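Local coordinates for protein xylosidase (Xanthomonas axonopodis pv. citri, PDB 6XN2) that probably hydrolyses beta-1,4-linked xylo-oligosaccharides as a family GH43 glycoside hydrolase, and binds xylose units in its ligand pocket, at residues Q31-T36 against Y354-D359; A53-G58 against C312-Q317; A84-L89 against Q103-R108; V237-H242 against Y289-Y294. All coordinates share one frame; numbering follows the deposited sequence.

In the fold
Contact 1 closes the longest loop, fastening the N-terminal helix 29-36 to the C-terminal tail beyond strand 336-342, and the other three contacts fall within it. Next comes contact 2, where strand 47-56 of the first blade of the five-bladed beta-propeller meets strand 310-314 of the last, so that the ring closes. Inside that loop contacts 3 and 4 follow in series and no two contacts cross. Contact 3 is the short-range hairpin 85-91/99-106 of the first blade; contact 4 joins the outer strands of two successive blades, 234-239 and 292-299. Contacts 3 and 4 lie on opposite sides of the chain's centre, their own centres about 35 Å apart.

Contact 1 of 4, residues Q31-T36 against Y354-D359; sequences QALART and YPYGED
The last turn of the N-terminal helix 29-36 meets a type I beta turn of the C-terminal tail, with Leu-33 and Thr-36 leaning on Tyr-356. Thr-36 OG1 donates a short hydrogen bond of 2.6 Å to Tyr-356 O. It comes from 21° outside the carbonyl plane, its chi1 of 68° placing the hydroxyl between the backbone N and carbonyl carbon. A short, branched threonine can supply this donor close to the helix. This joins the chain's two ends outside a five-bladed propeller. One turn back along the helix, Leu-33 CB sits 3.9 Å above the Tyr-356 ring plane and Leu-33 CD2 packs 3.7 Å from Tyr-356 CB; an apolar chain suits this buried ring. Pro-355 CB occupies the opposite face, and Tyr-356 OH is hydrogen-bonded to Asp-324 OD2 and Val-303 N. Pro-355 fits the second turn position. Gly-357 N closes the turn on Tyr-354 O at 3.2 Å; at phi 94° a CB would press on the preceding carbonyl O, which suits glycine.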
loop_
_atom_site.group_PDB
_atom_site.type_symbol
_atom_site.label_atom_id
_atom_site.label_comp_id
_atom_site.label_asym_id
_atom_site.label_seq_id
_atom_site.Cartn_x
_atom_site.Cartn_y
_atom_site.Cartn_z
ATOM N N GLN A 31 6.528 24.492 7.954
ATOM C CA GLN A 31 5.697 24.828 9.071
ATOM C C GLN A 31 4.366 25.275 8.564
ATOM O O GLN A 31 3.378 24.982 9.142
ATOM C CB GLN A 31 6.323 25.876 9.959
ATOM C CG GLN A 31 5.498 26.200 11.193
ATOM C CD GLN A 31 5.152 25.001 12.048
ATOM O OE1 GLN A 31 4.131 25.006 12.680
ATOM N NE2 GLN A 31 5.991 23.985 12.068
ATOM N N ALA A 32 4.293 25.883 7.403
ATOM C CA ALA A 32 3.028 26.221 6.847
ATOM C C ALA A 32 2.203 24.984 6.619
ATOM O O ALA A 32 1.068 24.968 6.922
ATOM C CB ALA A 32 3.200 26.971 5.568
ATOM N N LEU A 33 2.788 23.936 6.074
ATOM C CA LEU A 33 2.034 22.738 5.818
ATOM C C LEU A 33 1.537 22.086 7.085
ATOM O O LEU A 33 0.443 21.625 7.141
ATOM C CB LEU A 33 2.827 21.777 4.976
ATOM C CG LEU A 33 3.261 22.338 3.627
ATOM C CD1 LEU A 33 4.117 21.348 2.874
ATOM C CD2 LEU A 33 2.072 22.722 2.806
ATOM N N ALA A 34 2.336 22.109 8.128
ATOM C CA ALA A 34 1.923 21.543 9.392
ATOM C C ALA A 34 0.713 22.272 9.963
ATOM O O ALA A 34 -0.134 21.665 10.532
ATOM C CB ALA A 34 3.052 21.521 10.385
ATOM N N ARG A 35 0.642 23.577 9.795
ATOM C CA ARG A 35 -0.470 24.341 10.282
ATOM C C ARG A 35 -1.748 24.097 9.513
ATOM O O ARG A 35 -2.802 24.193 10.048
ATOM C CB ARG A 35 -0.154 25.815 10.171
ATOM C CG ARG A 35 1.030 26.255 10.960
ATOM C CD ARG A 35 0.998 27.741 11.143
ATOM N NE ARG A 35 1.950 28.433 10.326
ATOM C CZ ARG A 35 1.670 29.439 9.511
ATOM N NH1 ARG A 35 0.450 29.883 9.333
ATOM N NH2 ARG A 35 2.639 29.976 8.829
ATOM N N THR A 36 -1.639 23.794 8.235
ATOM C CA THR A 36 -2.856 23.609 7.451
ATOM C C THR A 36 -3.140 22.143 7.104
ATOM O O THR A 36 -4.080 21.856 6.364
ATOM C CB THR A 36 -2.815 24.439 6.144
ATOM O OG1 THR A 36 -1.812 23.921 5.262
ATOM C CG2 THR A 36 -2.505 25.910 6.445
ATOM N N TYR A 354 -6.402 17.040 -0.809
ATOM C CA TYR A 354 -5.244 17.888 -0.648
ATOM C C TYR A 354 -4.920 17.845 0.819
ATOM O O TYR A 354 -5.613 18.402 1.590
ATOM C CB TYR A 354 -5.558 19.290 -1.162
ATOM C CG TYR A 354 -5.736 19.345 -2.656
ATOM C CD1 TYR A 354 -6.934 19.120 -3.220
ATOM C CD2 TYR A 354 -4.684 19.566 -3.488
ATOM C CE1 TYR A 354 -7.095 19.129 -4.578
ATOM C CE2 TYR A 354 -4.840 19.582 -4.845
ATOM C CZ TYR A 354 -6.055 19.359 -5.376
ATOM O OH TYR A 354 -6.248 19.374 -6.710
ATOM N N PRO A 355 -3.823 17.203 1.175
ATOM C CA PRO A 355 -3.485 16.902 2.572
ATOM C C PRO A 355 -3.112 18.125 3.415
ATOM O O PRO A 355 -3.071 18.005 4.634
ATOM C CB PRO A 355 -2.290 15.948 2.447
ATOM C CG PRO A 355 -1.702 16.235 1.106
ATOM C CD PRO A 355 -2.858 16.614 0.228
ATOM N N TYR A 356 -2.835 19.266 2.788
ATOM C CA TYR A 356 -2.522 20.484 3.533
ATOM C C TYR A 356 -3.421 21.615 3.062
ATOM O O TYR A 356 -3.133 22.780 3.301
ATOM C CB TYR A 356 -1.034 20.842 3.381
ATOM C CG TYR A 356 -0.190 19.606 3.554
ATOM C CD1 TYR A 356 -0.011 19.040 4.814
ATOM C CD2 TYR A 356 0.372 18.964 2.457
ATOM C CE1 TYR A 356 0.725 17.884 4.979
ATOM C CE2 TYR A 356 1.105 17.800 2.613
ATOM C CZ TYR A 356 1.279 17.269 3.873
ATOM O OH TYR A 356 2.006 16.111 4.031
ATOM N N GLY A 357 -4.536 21.253 2.431
ATOM C CA GLY A 357 -5.439 22.226 1.839
ATOM C C GLY A 357 -5.133 22.434 0.364
ATOM O O GLY A 357 -3.985 22.294 -0.079
ATOM N N GLU A 358 -6.157 22.765 -0.416
ATOM C CA GLU A 358 -5.950 22.939 -1.848
ATOM C C GLU A 358 -5.135 24.202 -2.126
ATOM O O GLU A 358 -4.446 24.290 -3.138
ATOM C CB GLU A 358 -7.285 22.984 -2.598
ATOM C CG GLU A 358 -7.116 23.214 -4.100
ATOM C CD GLU A 358 -8.389 22.976 -4.895
ATOM O OE1 GLU A 358 -9.347 22.396 -4.337
ATOM O OE2 GLU A 358 -8.424 23.363 -6.081
ATOM N N ASP A 359 -5.195 25.165 -1.212
ATOM C CA ASP A 359 -4.488 26.433 -1.392
ATOM C C ASP A 359 -3.018 26.345 -0.997
ATOM O O ASP A 359 -2.264 27.298 -1.175
ATOM C CB ASP A 359 -5.161 27.547 -0.585
ATOM C CG ASP A 359 -6.525 27.927 -1.135
ATOM O OD1 ASP A 359 -6.836 27.542 -2.285
ATOM O OD2 ASP A 359 -7.282 28.617 -0.418
#

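Contact 2 of 4, residues A53-G58 against C312-Q317; sequences AHVFDG and CLFQQQ. With GOL (glycerol), chain K.
Ala-53 and Val-55 run beside Cys-312 and Phe-314 with no backbone hydrogen bond between the two strands, and a glycerol, probably from the crystallisation liquor, lies beside them, between His-54 and Leu-313. Here the first and last blades of the five-bladed propeller meet, their strands 41° apart and joined chiefly by side chains. Ala-53 CB lies 3.8 Å from Cys-312 CB; small side chains suit this place, where the two CB atoms meet directly. Farther along, a chi1 of 168° turns Val-55 CG1 away and leaves CG2 to do the touching, 3.2 Å from Leu-313 O and 3.6 Å from Phe-314 CD1, the Val-55 and Phe-314 side chains crossing at about a right angle. Glycerol O3 hydrogen-bonds His-54 ND1 at 3.1 Å (163°), and its O1 makes a weak bond to Leu-313 O. His-54 NE2 is held by Asp-121 OD1. Past the strand, Gly-58, whose positive phi suits glycine, brings its O to the edge of the Phe-314 ring, 4.1 Å from CE1.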
loop_
_atom_site.group_PDB
_atom_site.type_symbol
_atom_site.label_atom_id
_atom_site.label_comp_id
_atom_site.label_asym_id
_atom_site.label_seq_id
_atom_site.Cartn_x
_atom_site.Cartn_y
_atom_site.Cartn_z
ATOM N N ALA A 53 -5.793 -0.285 5.890
ATOM C CA ALA A 53 -6.960 -0.303 6.788
ATOM C C ALA A 53 -7.972 -1.356 6.369
ATOM O O ALA A 53 -8.266 -1.463 5.203
ATOM C CB ALA A 53 -7.594 1.048 6.825
ATOM N N HIS A 54 -8.474 -2.085 7.356
ATOM C CA HIS A 54 -9.502 -3.114 7.099
ATOM C C HIS A 54 -10.548 -3.080 8.209
ATOM O O HIS A 54 -10.221 -2.714 9.294
ATOM C CB HIS A 54 -8.855 -4.492 7.079
ATOM C CG HIS A 54 -7.973 -4.725 5.912
ATOM N ND1 HIS A 54 -8.400 -5.366 4.806
ATOM C CD2 HIS A 54 -6.692 -4.416 5.689
ATOM C CE1 HIS A 54 -7.429 -5.433 3.946
ATOM N NE2 HIS A 54 -6.387 -4.854 4.453
ATOM N N VAL A 55 -11.770 -3.455 7.876
ATOM C CA VAL A 55 -12.826 -3.600 8.902
ATOM C C VAL A 55 -12.946 -5.096 9.155
ATOM O O VAL A 55 -13.445 -5.787 8.294
ATOM C CB VAL A 55 -14.174 -3.014 8.475
ATOM C CG1 VAL A 55 -15.251 -3.449 9.438
ATOM C CG2 VAL A 55 -14.121 -1.508 8.391
ATOM N N PHE A 56 -12.416 -5.532 10.283
ATOM C CA PHE A 56 -12.461 -6.946 10.692
ATOM C C PHE A 56 -13.204 -7.010 12.015
ATOM O O PHE A 56 -12.953 -6.219 12.876
ATOM C CB PHE A 56 -11.055 -7.478 10.931
ATOM C CG PHE A 56 -10.207 -7.602 9.699
ATOM C CD1 PHE A 56 -10.775 -7.859 8.471
ATOM C CD2 PHE A 56 -8.842 -7.468 9.767
ATOM C CE1 PHE A 56 -9.992 -7.974 7.340
ATOM C CE2 PHE A 56 -8.067 -7.589 8.634
ATOM C CZ PHE A 56 -8.641 -7.853 7.428
ATOM N N ASP A 57 -14.146 -7.929 12.093
ATOM C CA ASP A 57 -14.879 -8.153 13.316
ATOM C C ASP A 57 -15.502 -6.878 13.912
ATOM O O ASP A 57 -15.403 -6.629 15.077
ATOM C CB ASP A 57 -13.988 -8.896 14.317
ATOM C CG ASP A 57 -13.464 -10.198 13.762
ATOM O OD1 ASP A 57 -14.284 -10.946 13.224
ATOM O OD2 ASP A 57 -12.267 -10.475 13.827
ATOM N N GLY A 58 -16.128 -6.087 13.065
ATOM C CA GLY A 58 -16.777 -4.883 13.502
ATOM C C GLY A 58 -15.951 -3.674 13.871
ATOM O O GLY A 58 -16.500 -2.650 14.182
ATOM N N CYS A 312 -10.647 2.537 2.616
ATOM C CA CYS A 312 -11.464 1.559 3.363
ATOM C C CYS A 312 -12.795 2.154 3.809
ATOM O O CYS A 312 -12.820 3.283 4.229
ATOM C CB CYS A 312 -10.687 1.170 4.608
ATOM S SG CYS A 312 -11.519 -0.037 5.657
ATOM N N LEU A 313 -13.852 1.370 3.699
ATOM C CA LEU A 313 -15.195 1.805 4.130
ATOM C C LEU A 313 -15.397 1.395 5.583
ATOM O O LEU A 313 -15.200 0.241 5.889
ATOM C CB LEU A 313 -16.225 1.132 3.229
ATOM C CG LEU A 313 -17.685 1.401 3.566
ATOM C CD1 LEU A 313 -17.983 2.879 3.508
ATOM C CD2 LEU A 313 -18.583 0.645 2.619
ATOM N N PHE A 314 -15.736 2.354 6.433
ATOM C CA PHE A 314 -16.012 2.113 7.846
ATOM C C PHE A 314 -17.368 2.731 8.178
ATOM O O PHE A 314 -17.497 3.952 8.227
ATOM C CB PHE A 314 -14.917 2.715 8.727
ATOM C CG PHE A 314 -14.930 2.224 10.151
ATOM C CD1 PHE A 314 -15.597 1.060 10.498
ATOM C CD2 PHE A 314 -14.262 2.926 11.141
ATOM C CE1 PHE A 314 -15.599 0.604 11.809
ATOM C CE2 PHE A 314 -14.264 2.481 12.451
ATOM C CZ PHE A 314 -14.931 1.319 12.785
ATOM N N GLN A 315 -18.377 1.908 8.366
ATOM C CA GLN A 315 -19.715 2.376 8.630
ATOM C C GLN A 315 -20.235 3.369 7.571
ATOM O O GLN A 315 -20.392 3.036 6.423
ATOM C CB GLN A 315 -19.882 2.870 10.078
ATOM C CG GLN A 315 -19.611 1.802 11.120
ATOM C CD GLN A 315 -19.916 2.193 12.554
ATOM O OE1 GLN A 315 -20.470 3.218 12.814
ATOM N NE2 GLN A 315 -19.551 1.352 13.472
ATOM N N GLN A 316 -20.509 4.593 7.971
ATOM C CA GLN A 316 -21.064 5.588 7.059
ATOM C C GLN A 316 -20.064 6.356 6.213
ATOM O O GLN A 316 -20.425 7.301 5.546
ATOM C CB GLN A 316 -21.876 6.598 7.860
ATOM C CG GLN A 316 -23.082 5.962 8.530
ATOM C CD GLN A 316 -23.851 6.876 9.448
ATOM O OE1 GLN A 316 -23.593 6.953 10.616
ATOM N NE2 GLN A 316 -24.822 7.539 8.908
ATOM N N GLN A 317 -18.834 5.909 6.158
ATOM C CA GLN A 317 -17.806 6.733 5.522
ATOM C C GLN A 317 -16.670 5.937 4.882
ATOM O O GLN A 317 -16.124 5.024 5.502
ATOM C CB GLN A 317 -17.221 7.697 6.557
ATOM C CG GLN A 317 -16.195 8.659 6.005
ATOM C CD GLN A 317 -16.796 9.616 5.006
ATOM O OE1 GLN A 317 -17.757 10.321 5.311
ATOM N NE2 GLN A 317 -16.241 9.637 3.798
HETATM C C1 GOL K . -12.636 -3.447 4.756
HETATM O O1 GOL K . -13.801 -2.618 4.834
HETATM C C2 GOL K . -12.927 -4.845 4.255
HETATM O O2 GOL K . -13.042 -4.921 2.841
HETATM C C3 GOL K . -12.004 -5.898 4.783
HETATM O O3 GOL K . -11.107 -6.396 3.809
#

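Contact 3 of 4, residues A84-L89 against Q103-R108; sequences ADYHVL and QVLHVR
Tyr-86 and Leu-105 lie at the middle of an antiparallel hairpin of the first propeller blade, side chains side by side and pointing the same way. Of the backbone bonds, Val-104 N gives the straightest, 2.7 Å to Tyr-86 O, while Tyr-86 N goes to Leu-105 O; two residues thus stand opposite one, a beta bulge, and the register shifts so that His-87 pairs with Gln-103 and Asp-85 with His-106. Val-107 N bonds Ala-84 O at 2.8 Å. Apolar contacts suit the buried side: Val-88 CG2 meets Val-104 CG2 at 3.7 Å, and Leu-105 CD2 reaches the edge of the Tyr-86 ring. The His-106 ring lies between Ala-84 O, 3.7 Å above its centre, and Arg-108 NH1. Gln-103 CB makes a CH-pi contact, 4.2 Å from the His-87 ring centroid, while a chi1 of -167° sends its amide toward Asp-85 and a water that bridges Gln-103 OE1 and His-87 NE2. The remaining polar ends are held by residues outside the hairpin: Asp-85 OD1 by His-66, His-87 ND1 by Asp-100, and Tyr-86 OH by the backbone O of Trp-118, a xylose-pocket residue, which makes Tyr-86 second-shell. Arg-108 N donates to His-106 ND1 at 3.1 Å and 174°, in the ring plane, so ND1 probably carries no proton, consistent with a neutral ring protonated on NE2.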
loop_
_atom_site.group_PDB
_atom_site.type_symbol
_atom_site.label_atom_id
_atom_site.label_comp_id
_atom_site.label_asym_id
_atom_site.label_seq_id
_atom_site.Cartn_x
_atom_site.Cartn_y
_atom_site.Cartn_z
ATOM N N ALA A 84 11.855 -3.447 11.141
ATOM C CA ALA A 84 12.080 -4.830 11.559
ATOM C C ALA A 84 10.836 -5.504 12.117
ATOM O O ALA A 84 10.856 -6.699 12.400
ATOM C CB ALA A 84 13.197 -4.884 12.595
ATOM N N ASP A 85 9.778 -4.737 12.305
ATOM C CA ASP A 85 8.605 -5.306 13.006
ATOM C C ASP A 85 7.310 -4.614 12.596
ATOM O O ASP A 85 7.363 -3.594 11.957
ATOM C CB ASP A 85 8.803 -5.143 14.509
ATOM C CG ASP A 85 8.653 -3.709 14.973
ATOM O OD1 ASP A 85 7.560 -3.341 15.270
ATOM O OD2 ASP A 85 9.635 -2.999 15.004
ATOM N N TYR A 86 6.190 -5.193 13.005
ATOM C CA TYR A 86 4.913 -4.647 12.715
ATOM C C TYR A 86 4.041 -4.552 13.938
ATOM O O TYR A 86 4.045 -5.398 14.764
ATOM C CB TYR A 86 4.170 -5.514 11.699
ATOM C CG TYR A 86 4.819 -5.609 10.359
ATOM C CD1 TYR A 86 5.060 -4.500 9.617
ATOM C CD2 TYR A 86 5.177 -6.805 9.843
ATOM C CE1 TYR A 86 5.659 -4.579 8.408
ATOM C CE2 TYR A 86 5.777 -6.897 8.626
ATOM C CZ TYR A 86 6.019 -5.774 7.913
ATOM O OH TYR A 86 6.633 -5.852 6.711
ATOM N N HIS A 87 3.317 -3.454 13.998
ATOM C CA HIS A 87 2.285 -3.303 15.037
ATOM C C HIS A 87 0.920 -3.368 14.367
ATOM O O HIS A 87 0.842 -3.276 13.173
ATOM C CB HIS A 87 2.395 -1.959 15.740
ATOM C CG HIS A 87 3.511 -1.870 16.707
ATOM N ND1 HIS A 87 3.329 -1.491 17.993
ATOM C CD2 HIS A 87 4.818 -2.091 16.568
ATOM C CE1 HIS A 87 4.475 -1.490 18.603
ATOM N NE2 HIS A 87 5.386 -1.852 17.762
ATOM N N VAL A 88 -0.112 -3.528 15.166
ATOM C CA VAL A 88 -1.462 -3.449 14.666
ATOM C C VAL A 88 -2.200 -2.341 15.407
ATOM O O VAL A 88 -2.106 -2.257 16.563
ATOM C CB VAL A 88 -2.211 -4.771 14.776
ATOM C CG1 VAL A 88 -3.619 -4.626 14.288
ATOM C CG2 VAL A 88 -1.509 -5.819 13.971
ATOM N N LEU A 89 -2.893 -1.475 14.704
ATOM C CA LEU A 89 -3.649 -0.399 15.329
ATOM C C LEU A 89 -5.142 -0.640 15.146
ATOM O O LEU A 89 -5.553 -1.315 14.208
ATOM C CB LEU A 89 -3.247 0.957 14.738
ATOM C CG LEU A 89 -1.744 1.215 14.612
ATOM C CD1 LEU A 89 -1.457 2.528 13.867
ATOM C CD2 LEU A 89 -1.074 1.226 15.971
ATOM N N GLN A 103 3.318 -4.927 19.211
ATOM C CA GLN A 103 4.114 -5.573 18.149
ATOM C C GLN A 103 3.558 -6.964 17.891
ATOM O O GLN A 103 3.319 -7.679 18.837
ATOM C CB GLN A 103 5.569 -5.658 18.557
ATOM C CG GLN A 103 6.463 -6.018 17.402
ATOM C CD GLN A 103 7.865 -6.190 17.900
ATOM O OE1 GLN A 103 8.581 -5.231 18.098
ATOM N NE2 GLN A 103 8.249 -7.429 18.115
ATOM N N VAL A 104 3.384 -7.305 16.628
ATOM C CA VAL A 104 2.811 -8.593 16.301
ATOM C C VAL A 104 3.658 -9.531 15.480
ATOM O O VAL A 104 3.299 -10.647 15.318
ATOM C CB VAL A 104 1.439 -8.460 15.631
ATOM C CG1 VAL A 104 0.506 -7.662 16.472
ATOM C CG2 VAL A 104 1.544 -7.871 14.261
ATOM N N LEU A 105 4.770 -9.039 14.980
ATOM C CA LEU A 105 5.678 -9.813 14.181
ATOM C C LEU A 105 6.990 -9.094 14.101
ATOM O O LEU A 105 7.020 -7.910 13.926
ATOM C CB LEU A 105 5.145 -10.035 12.765
ATOM C CG LEU A 105 6.006 -10.847 11.815
ATOM C CD1 LEU A 105 6.257 -12.231 12.343
ATOM C CD2 LEU A 105 5.449 -10.908 10.421
ATOM N N HIS A 106 8.064 -9.855 14.246
ATOM C CA HIS A 106 9.431 -9.302 14.158
ATOM C C HIS A 106 10.184 -10.126 13.127
ATOM O O HIS A 106 9.933 -11.297 13.044
ATOM C CB HIS A 106 10.115 -9.305 15.525
ATOM C CG HIS A 106 11.352 -8.483 15.578
ATOM N ND1 HIS A 106 12.551 -8.922 15.117
ATOM C CD2 HIS A 106 11.582 -7.254 16.058
ATOM C CE1 HIS A 106 13.450 -7.991 15.268
ATOM N NE2 HIS A 106 12.886 -6.975 15.844
ATOM N N VAL A 107 11.150 -9.515 12.447
ATOM C CA VAL A 107 11.967 -10.163 11.383
ATOM C C VAL A 107 12.791 -11.330 11.928
ATOM O O VAL A 107 13.069 -12.231 11.185
ATOM C CB VAL A 107 12.842 -9.135 10.660
ATOM C CG1 VAL A 107 13.947 -8.621 11.549
ATOM C CG2 VAL A 107 13.379 -9.682 9.353
ATOM N N ARG A 108 13.133 -11.333 13.212
ATOM C CA ARG A 108 13.842 -12.456 13.853
ATOM C C ARG A 108 13.012 -13.755 13.804
ATOM O O ARG A 108 13.619 -14.803 13.843
ATOM C CB ARG A 108 14.231 -12.044 15.271
ATOM C CG ARG A 108 13.120 -12.202 16.290
ATOM C CD ARG A 108 13.590 -12.024 17.706
ATOM N NE ARG A 108 14.175 -10.719 17.899
ATOM C CZ ARG A 108 13.528 -9.747 18.468
ATOM N NH1 ARG A 108 14.078 -8.559 18.605
ATOM N NH2 ARG A 108 12.308 -9.972 18.889
HETATM O O HOH W 1 8.132 -2.306 19.000
#

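Contact 4 of 4, residues V237-H242 against Y289-Y294; sequences VILDEH and YGPFTY
Val-237 O lies at the edge of the Phe-292 ring, near its plane. The two tyrosine rings meet groups beyond the segments: Arg-253 makes a cation-pi contact with Tyr-294, while Tyr-289 meets Arg-234 in the same way and Tyr-182 edge to face. Within 237-242, Glu-241 CG stands 3.5 Å above the centre of the His-242 ring. Pro-291, which follows a cis peptide bond, turns its CB to Leu-239 CD1 at 3.7 Å, the two side chains crossing obliquely, and Val-237 CB lies 4.1 Å from the same proline CB; the three make a small apolar patch. Gly-290 takes backbone angles (phi 78°) that a side chain would crowd. Three bonds lace the backbones: Phe-292 N to Val-237 O at 2.8 Å, Leu-239 N to Phe-292 O at 2.7 Å, and Tyr-294 N to Leu-239 O at 2.8 Å. Ile-238 and Phe-292 share one face, buried against Ala-283 and strand 267-273, which suits apolar residues; Leu-239 and Thr-293 share the other, partly exposed. Waters link Val-237 N to Tyr-289 O and Asp-240 O to Thr-293 OG1. Asp-240 OD1 accepts from His-242 N in an Asx turn, suited to a short carboxylate. In this beta-propeller the strands within each blade run antiparallel; the parallel pair 234-239 and 292-299 is the junction between two blades.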
loop_
_atom_site.group_PDB
_atom_site.type_symbol
_atom_site.label_atom_id
_atom_site.label_comp_id
_atom_site.label_asym_id
_atom_site.label_seq_id
_atom_site.Cartn_x
_atom_site.Cartn_y
_atom_site.Cartn_z
ATOM N N VAL A 237 -2.592 -4.075 -16.217
ATOM C CA VAL A 237 -2.383 -3.023 -17.205
ATOM C C VAL A 237 -3.197 -1.780 -16.874
ATOM O O VAL A 237 -4.390 -1.872 -16.584
ATOM C CB VAL A 237 -2.757 -3.501 -18.620
ATOM C CG1 VAL A 237 -2.641 -2.356 -19.624
ATOM C CG2 VAL A 237 -1.876 -4.678 -19.037
ATOM N N ILE A 238 -2.550 -0.619 -16.922
ATOM C CA ILE A 238 -3.248 0.651 -16.733
ATOM C C ILE A 238 -3.282 1.438 -18.046
ATOM O O ILE A 238 -2.239 1.704 -18.647
ATOM C CB ILE A 238 -2.594 1.516 -15.645
ATOM C CG1 ILE A 238 -2.400 0.716 -14.355
ATOM C CG2 ILE A 238 -3.438 2.747 -15.379
ATOM C CD1 ILE A 238 -1.618 1.481 -13.286
ATOM N N LEU A 239 -4.484 1.796 -18.489
ATOM C CA LEU A 239 -4.664 2.449 -19.785
ATOM C C LEU A 239 -4.953 3.939 -19.634
ATOM O O LEU A 239 -5.448 4.377 -18.593
ATOM C CB LEU A 239 -5.808 1.785 -20.555
ATOM C CG LEU A 239 -5.787 0.263 -20.711
ATOM C CD1 LEU A 239 -7.148 -0.220 -21.168
ATOM C CD2 LEU A 239 -4.709 -0.156 -21.702
ATOM N N ASP A 240 -4.657 4.712 -20.679
ATOM C CA ASP A 240 -5.008 6.127 -20.682
ATOM C C ASP A 240 -6.402 6.335 -21.264
ATOM O O ASP A 240 -7.134 5.378 -21.514
ATOM C CB ASP A 240 -3.971 6.963 -21.453
ATOM C CG ASP A 240 -3.862 6.591 -22.934
ATOM O OD1 ASP A 240 -4.757 5.923 -23.492
ATOM O OD2 ASP A 240 -2.856 6.993 -23.555
ATOM N N GLU A 241 -6.752 7.598 -21.480
ATOM C CA GLU A 241 -8.046 7.980 -22.031
ATOM C C GLU A 241 -8.342 7.305 -23.372
ATOM O O GLU A 241 -9.499 7.049 -23.704
ATOM C CB GLU A 241 -8.107 9.504 -22.192
ATOM C CG GLU A 241 -6.932 10.114 -22.978
ATOM C CD GLU A 241 -5.699 10.378 -22.120
ATOM O OE1 GLU A 241 -5.650 9.904 -20.967
ATOM O OE2 GLU A 241 -4.776 11.070 -22.596
ATOM N N HIS A 242 -7.292 7.010 -24.134
ATOM C CA HIS A 242 -7.443 6.438 -25.469
ATOM C C HIS A 242 -7.336 4.918 -25.483
ATOM O O HIS A 242 -7.253 4.314 -26.550
ATOM C CB HIS A 242 -6.391 7.016 -26.421
ATOM C CG HIS A 242 -6.293 8.509 -26.386
ATOM N ND1 HIS A 242 -7.375 9.333 -26.614
ATOM C CD2 HIS A 242 -5.238 9.328 -26.158
ATOM C CE1 HIS A 242 -6.992 10.595 -26.519
ATOM N NE2 HIS A 242 -5.701 10.618 -26.245
ATOM N N TYR A 289 -8.637 -8.119 -12.407
ATOM C CA TYR A 289 -7.450 -8.267 -13.204
ATOM C C TYR A 289 -7.177 -7.103 -14.139
ATOM O O TYR A 289 -6.161 -7.049 -14.756
ATOM C CB TYR A 289 -7.554 -9.521 -14.048
ATOM C CG TYR A 289 -7.509 -10.802 -13.283
ATOM C CD1 TYR A 289 -6.337 -11.347 -12.896
ATOM C CD2 TYR A 289 -8.652 -11.463 -12.966
ATOM C CE1 TYR A 289 -6.297 -12.516 -12.204
ATOM C CE2 TYR A 289 -8.618 -12.626 -12.274
ATOM C CZ TYR A 289 -7.439 -13.153 -11.901
ATOM O OH TYR A 289 -7.413 -14.322 -11.200
ATOM N N GLY A 290 -8.086 -6.167 -14.223
ATOM C CA GLY A 290 -7.959 -5.073 -15.168
ATOM C C GLY A 290 -8.344 -5.527 -16.565
ATOM O O GLY A 290 -9.016 -6.555 -16.707
ATOM N N PRO A 291 -7.921 -4.779 -17.601
ATOM C CA PRO A 291 -7.125 -3.545 -17.502
ATOM C C PRO A 291 -7.878 -2.388 -16.852
ATOM O O PRO A 291 -9.100 -2.279 -17.001
ATOM C CB PRO A 291 -6.789 -3.219 -18.967
ATOM C CG PRO A 291 -7.829 -3.898 -19.759
ATOM C CD PRO A 291 -8.170 -5.159 -19.001
ATOM N N PHE A 292 -7.137 -1.554 -16.126
ATOM C CA PHE A 292 -7.687 -0.402 -15.425
ATOM C C PHE A 292 -7.471 0.878 -16.215
ATOM O O PHE A 292 -6.346 1.183 -16.606
ATOM C CB PHE A 292 -7.043 -0.254 -14.043
ATOM C CG PHE A 292 -7.444 -1.320 -13.067
ATOM C CD1 PHE A 292 -6.775 -2.532 -13.031
ATOM C CD2 PHE A 292 -8.493 -1.109 -12.182
ATOM C CE1 PHE A 292 -7.154 -3.519 -12.130
ATOM C CE2 PHE A 292 -8.874 -2.087 -11.286
ATOM C CZ PHE A 292 -8.205 -3.292 -11.258
ATOM N N THR A 293 -8.538 1.640 -16.402
ATOM C CA THR A 293 -8.408 2.931 -17.119
ATOM C C THR A 293 -8.143 4.069 -16.134
ATOM O O THR A 293 -8.936 4.283 -15.266
ATOM C CB THR A 293 -9.641 3.271 -17.945
ATOM O OG1 THR A 293 -9.855 2.234 -18.892
ATOM C CG2 THR A 293 -9.478 4.583 -18.668
ATOM N N TYR A 294 -7.052 4.781 -16.338
ATOM C CA TYR A 294 -6.672 5.906 -15.508
ATOM C C TYR A 294 -7.776 6.909 -15.356
ATOM O O TYR A 294 -8.397 7.267 -16.302
ATOM C CB TYR A 294 -5.464 6.624 -16.098
ATOM C CG TYR A 294 -5.010 7.829 -15.307
ATOM C CD1 TYR A 294 -4.183 7.697 -14.249
ATOM C CD2 TYR A 294 -5.438 9.073 -15.620
ATOM C CE1 TYR A 294 -3.769 8.767 -13.529
ATOM C CE2 TYR A 294 -5.045 10.150 -14.898
ATOM C CZ TYR A 294 -4.202 9.987 -13.853
ATOM O OH TYR A 294 -3.799 11.041 -13.139
HETATM O O HOH W 2 -4.883 -5.637 -16.866
HETATM O O HOH W 3 -9.064 2.882 -21.486
#